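Local coordinates for AvrRxo1-ORF1 (Xanthomonas oryzae pv. oryzicola, PDB 4Z8T), which is a type III effector with a polynucleotide kinase domain, related to zeta toxins, and binds the small protein AvrRxo1-ORF2, a likely chaperone, at the interface of chains A and C and the interface of chains A and B. Coordinates in Å, arbitrary orientation; residue numbers count along the deposited sequence, not the author numbering. Chains: chain A/B, AvrRxo1-ORF1; chain C, AvrRxo1-ORF2.

Contact 1: the interface of chains A and C. Residues chain A 104-105, 127, 159, 206; chain C 97-98.
C:Ser98, the last residue of AvrRxo1-ORF2, enters the zeta-toxin-like kinase domain and meets A:Asp105, which by family likeness probably serves as the catalytic base. The serine hydroxyl OG donates to carboxylate oxygen OD2 of A:Asp105 at 2.6 Å, on the syn lone pair. The serine reaches it with OG between the backbone N and the carbonyl carbon (chi1 69°). Water 1 closes a small ring beside this bond: it lies 2.8 Å from OD1 of A:Asp105, on the other carboxylate branch, and also meets both the backbone N and OG of C:Ser98. From a different side, A:Arg159 points its tip at the chain-end carboxylate, NH2 donating to O of C:Ser98 at 3.1 Å. That oxygen lies at the edge of the guanidinium, almost in its plane, and receives the bond on a lone pair, 159° at the hydrogen. The arginine chain bends at chi3 (-66°) to bring the group round. A:His127, from helix 123-141, lays one ring face over the C:Trp97 backbone, its CE1 standing 3.5 Å from C:Trp97 C. Further out, A:Pro104 begins the 3-10 helix 104-107 that carries the aspartate, and its CG lies 4.2 Å from CB of C:Ser98. A:Pro206 borders the hydroxyl with its CG.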
# COMPACT_ATOMS: atom_id res chain seq x y z
N PRO A 104 -7.11 -26.78 18.82
CA PRO A 104 -8.50 -27.28 18.90
C PRO A 104 -8.93 -28.00 17.64
O PRO A 104 -9.72 -28.95 17.69
CB PRO A 104 -9.33 -26.01 19.08
CG PRO A 104 -8.45 -24.89 18.65
CD PRO A 104 -7.05 -25.32 18.99
N ASP A 105 -8.43 -27.56 16.50
CA ASP A 105 -8.83 -28.19 15.25
C ASP A 105 -8.54 -29.68 15.12
O ASP A 105 -9.19 -30.37 14.33
CB ASP A 105 -8.22 -27.43 14.07
CG ASP A 105 -8.70 -26.00 14.00
OD1 ASP A 105 -9.84 -25.73 14.43
OD2 ASP A 105 -7.93 -25.14 13.52
N HIS A 127 -16.90 -26.50 17.48
CA HIS A 127 -15.73 -25.68 17.85
C HIS A 127 -15.56 -25.46 19.35
O HIS A 127 -14.45 -25.61 19.89
CB HIS A 127 -15.71 -24.34 17.12
CG HIS A 127 -14.55 -23.48 17.53
ND1 HIS A 127 -13.25 -23.75 17.15
CD2 HIS A 127 -14.49 -22.38 18.32
CE1 HIS A 127 -12.44 -22.85 17.67
NE2 HIS A 127 -13.17 -22.01 18.38
N ARG A 159 -3.01 -19.52 15.90
CA ARG A 159 -2.67 -18.26 15.26
C ARG A 159 -1.72 -17.42 16.10
O ARG A 159 -0.79 -16.81 15.56
CB ARG A 159 -3.93 -17.45 14.94
CG ARG A 159 -3.65 -16.19 14.12
CD ARG A 159 -4.90 -15.43 13.70
NE ARG A 159 -5.72 -16.21 12.78
CZ ARG A 159 -6.78 -16.92 13.13
NH1 ARG A 159 -7.16 -16.96 14.40
NH2 ARG A 159 -7.46 -17.61 12.22
N PRO A 206 -9.03 -26.54 8.65
CA PRO A 206 -10.25 -25.72 8.75
C PRO A 206 -10.52 -24.85 7.53
O PRO A 206 -9.59 -24.38 6.86
CB PRO A 206 -9.99 -24.86 9.99
CG PRO A 206 -8.52 -24.88 10.20
CD PRO A 206 -8.02 -26.19 9.66
N TRP C 97 -14.40 -20.09 15.26
CA TRP C 97 -13.29 -20.64 14.48
C TRP C 97 -11.97 -20.43 15.19
O TRP C 97 -11.86 -19.53 16.03
CB TRP C 97 -13.25 -19.97 13.10
CG TRP C 97 -14.46 -20.27 12.32
CD1 TRP C 97 -15.64 -19.58 12.32
CD2 TRP C 97 -14.65 -21.38 11.44
NE1 TRP C 97 -16.54 -20.18 11.48
CE2 TRP C 97 -15.96 -21.29 10.93
CE3 TRP C 97 -13.83 -22.43 11.02
CZ2 TRP C 97 -16.46 -22.22 10.02
CZ3 TRP C 97 -14.33 -23.34 10.12
CH2 TRP C 97 -15.63 -23.24 9.63
N SER C 98 -10.98 -21.26 14.88
CA SER C 98 -9.64 -21.05 15.42
C SER C 98 -8.98 -19.89 14.69
O SER C 98 -9.52 -19.39 13.70
CB SER C 98 -8.78 -22.32 15.28
OG SER C 98 -8.48 -22.58 13.92
O HOH W 1 -11.30 -23.79 13.07

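Contact 2: the interface of chains A and C. Residues chain A 262-265; chain C 2-4, 6, 9.
A short antiparallel beta bridge joins the N-terminal segment of AvrRxo1-ORF2 to AvrRxo1-ORF1, pairing C:Leu4 with A:Val264 and tying effector and partner together through backbone groups. N of A:Val264 donates to O of C:Leu4 at 2.9 Å, nearly straight at 169°. The return bond, from N of C:Leu4 to O of A:Val264, is as long but more bent, and its donor stands above the carbonyl plane. Water 3 also reaches O of A:Val264 and links it to O of C:Lys2. Beyond the bridge, waters 2 and 4 both meet O of A:Phe262: water 2 passes on to O of C:Gly6, water 4 to N of C:Gly6 and the hydroxyl of A:Ser263. The first turn of helix 6-38 is thus joined to strand 261-263 through solvent. A:Phe262, with CG anti to its backbone N (chi1 173°), turns its ring edge to C:Ala9; CE2 comes to 3.3 Å from O of C:Ala9, which lies in the ring plane. The neighbouring CD2 packs against the C:Ala9 methyl CB at 3.8 Å. C:Thr3 and A:Glu265 run side by side, pointing the same way, with OG1 of C:Thr3 3.8 Å from CG of A:Glu265. Methyl CG2 of C:Thr3 instead covers the A:Val264 peptide. For AvrRxo1-ORF1, the site gives the end of a strand and the loop after it a partner from AvrRxo1-ORF2.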
# COMPACT_ATOMS: atom_id res chain seq x y z
N PHE A 262 19.77 -10.20 16.93
CA PHE A 262 18.68 -9.75 16.05
C PHE A 262 19.20 -9.31 14.68
O PHE A 262 20.11 -8.49 14.59
CB PHE A 262 17.91 -8.60 16.71
CG PHE A 262 16.88 -7.97 15.82
CD1 PHE A 262 15.77 -8.70 15.37
CD2 PHE A 262 16.99 -6.65 15.44
CE1 PHE A 262 14.81 -8.12 14.57
CE2 PHE A 262 16.03 -6.07 14.61
CZ PHE A 262 14.94 -6.79 14.19
N SER A 263 18.63 -9.87 13.62
CA SER A 263 19.02 -9.55 12.26
C SER A 263 17.79 -9.37 11.42
O SER A 263 16.74 -9.93 11.70
CB SER A 263 19.82 -10.71 11.67
OG SER A 263 21.02 -10.90 12.39
N VAL A 264 17.90 -8.57 10.37
CA VAL A 264 16.79 -8.43 9.43
C VAL A 264 17.27 -8.89 8.08
O VAL A 264 17.94 -8.15 7.36
CB VAL A 264 16.30 -6.97 9.35
CG1 VAL A 264 15.13 -6.86 8.35
CG2 VAL A 264 15.86 -6.51 10.72
N GLU A 265 16.93 -10.13 7.74
CA GLU A 265 17.37 -10.72 6.47
C GLU A 265 16.69 -10.12 5.24
O GLU A 265 17.26 -10.17 4.15
CB GLU A 265 17.16 -12.23 6.51
CG GLU A 265 18.07 -12.96 7.52
CD GLU A 265 17.53 -12.96 8.94
OE1 GLU A 265 18.25 -13.44 9.85
OE2 GLU A 265 16.38 -12.51 9.15
N LYS C 2 21.03 -7.63 1.10
CA LYS C 2 21.92 -7.52 2.24
C LYS C 2 21.18 -7.62 3.58
O LYS C 2 20.21 -6.89 3.81
CB LYS C 2 22.58 -6.14 2.16
CG LYS C 2 21.73 -5.12 1.39
CD LYS C 2 22.21 -4.93 -0.07
CE LYS C 2 21.09 -5.15 -1.09
NZ LYS C 2 20.00 -4.14 -0.99
N THR C 3 21.64 -8.50 4.47
CA THR C 3 21.04 -8.63 5.80
C THR C 3 21.49 -7.47 6.69
O THR C 3 22.68 -7.19 6.78
CB THR C 3 21.47 -9.95 6.49
OG1 THR C 3 20.89 -11.07 5.80
CG2 THR C 3 21.00 -9.98 7.92
N LEU C 4 20.54 -6.79 7.34
CA LEU C 4 20.87 -5.77 8.35
C LEU C 4 21.24 -6.48 9.64
O LEU C 4 20.53 -7.38 10.08
CB LEU C 4 19.69 -4.84 8.61
CG LEU C 4 19.03 -4.20 7.41
CD1 LEU C 4 17.90 -3.28 7.85
CD2 LEU C 4 20.05 -3.43 6.62
N GLY C 6 23.37 -6.11 13.73
CA GLY C 6 23.79 -5.23 14.79
C GLY C 6 23.02 -3.94 14.94
O GLY C 6 21.78 -3.93 15.01
N ALA C 9 20.31 -3.15 12.28
CA ALA C 9 19.07 -3.91 12.44
C ALA C 9 18.23 -3.31 13.56
O ALA C 9 17.03 -3.12 13.41
CB ALA C 9 19.36 -5.39 12.72
O HOH W 2 20.75 -6.29 16.16
O HOH W 3 17.64 -6.74 4.78
O HOH W 4 22.88 -8.94 14.10

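Contact 3: the interface of chains A and B. Residues chain A 267-268, 271; chain B 279-280.
B:Val280 pushes its methyl CG1 against the short helix 267-272 of chain A, coming to 4.0 Å from CA of A:Glu268. This branch projects between the backbone N and the carbonyl carbon of its own residue (chi1 65°), which turns it towards the helix. The apolar centre is small: the methyl lies against the backbone of A:Glu268, while A:Glu271, about one helical turn on, reaches it with the tip of its side chain, and A:Ala267 adds little more than its carbonyl O at the margin. The side chains of A:Glu271 and B:Val280 cross at a slant. Carboxylate oxygen OE1 of A:Glu271 lies tightly against CG1 of B:Val280, at 3.2 Å. The same oxygen takes a hydrogen bond from the backbone N of B:Val280 at 3.3 Å; the bond is long and bent (142° at the hydrogen), and the donor comes on the syn side, tilted out of the carboxylate plane. An extended chain, with CG anti to the backbone N (chi1 -176°), carries the carboxylate this far from the helix. At the rim, OG of B:Ser279 stands 4.1 Å from OE2 of A:Glu268, too distant for a direct bond. A two-fold axis repeats the patch with the chains exchanged; this pairing may or may not persist in solution. In the fold, the helix follows soon after strand 261-263, while B:Ser279 and B:Val280 belong to the loop leading on to 3-10 helix 284-286 of the other copy.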
# COMPACT_ATOMS: atom_id res chain seq x y z
N ALA A 267 14.72 -6.56 4.64
CA ALA A 267 14.16 -5.31 5.15
C ALA A 267 12.90 -4.86 4.43
O ALA A 267 12.00 -4.32 5.06
CB ALA A 267 15.21 -4.21 5.10
N GLU A 268 12.83 -5.09 3.12
CA GLU A 268 11.64 -4.72 2.36
C GLU A 268 10.43 -5.48 2.86
O GLU A 268 9.37 -4.91 3.12
CB GLU A 268 11.84 -5.06 0.88
CG GLU A 268 10.64 -4.75 0.01
CD GLU A 268 10.94 -4.90 -1.47
OE1 GLU A 268 11.90 -5.61 -1.82
OE2 GLU A 268 10.20 -4.28 -2.27
N GLU A 271 9.31 -4.42 6.51
CA GLU A 271 8.47 -3.23 6.50
C GLU A 271 7.03 -3.59 6.10
O GLU A 271 6.07 -3.13 6.71
CB GLU A 271 9.06 -2.16 5.56
CG GLU A 271 8.28 -0.84 5.55
CD GLU A 271 8.92 0.24 4.70
OE1 GLU A 271 9.96 -0.04 4.06
OE2 GLU A 271 8.39 1.38 4.67
N SER B 279 8.31 2.32 -0.62
CA SER B 279 8.86 1.30 0.28
C SER B 279 10.36 1.42 0.18
O SER B 279 10.87 2.07 -0.72
CB SER B 279 8.41 -0.13 -0.05
OG SER B 279 8.82 -0.55 -1.32
N VAL B 280 11.06 0.80 1.10
CA VAL B 280 12.47 0.96 1.23
C VAL B 280 13.23 0.52 -0.04
O VAL B 280 14.24 1.08 -0.34
CB VAL B 280 12.98 0.49 2.66
CG1 VAL B 280 12.80 -0.97 2.86
CG2 VAL B 280 14.39 0.93 2.98

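Contacts 1 and 2 hold opposite ends of chain C: its C-terminal residues in the kinase domain and its N-terminal segment at an edge of chain A, with centres of C-alpha atoms about 34 Å apart. AvrRxo1-ORF2 therefore reaches across a long stretch of the effector, and its C-terminal end probably obstructs the active site. Contact 3 shares no residue with the others, but its centre lies about 12 Å from that of contact 2, since helix 267-272 begins shortly after A:Val264 and A:Glu265. The effector-partner and effector-effector surfaces are neighbours there, whereas contact 1 is about 32 Å from contact 3.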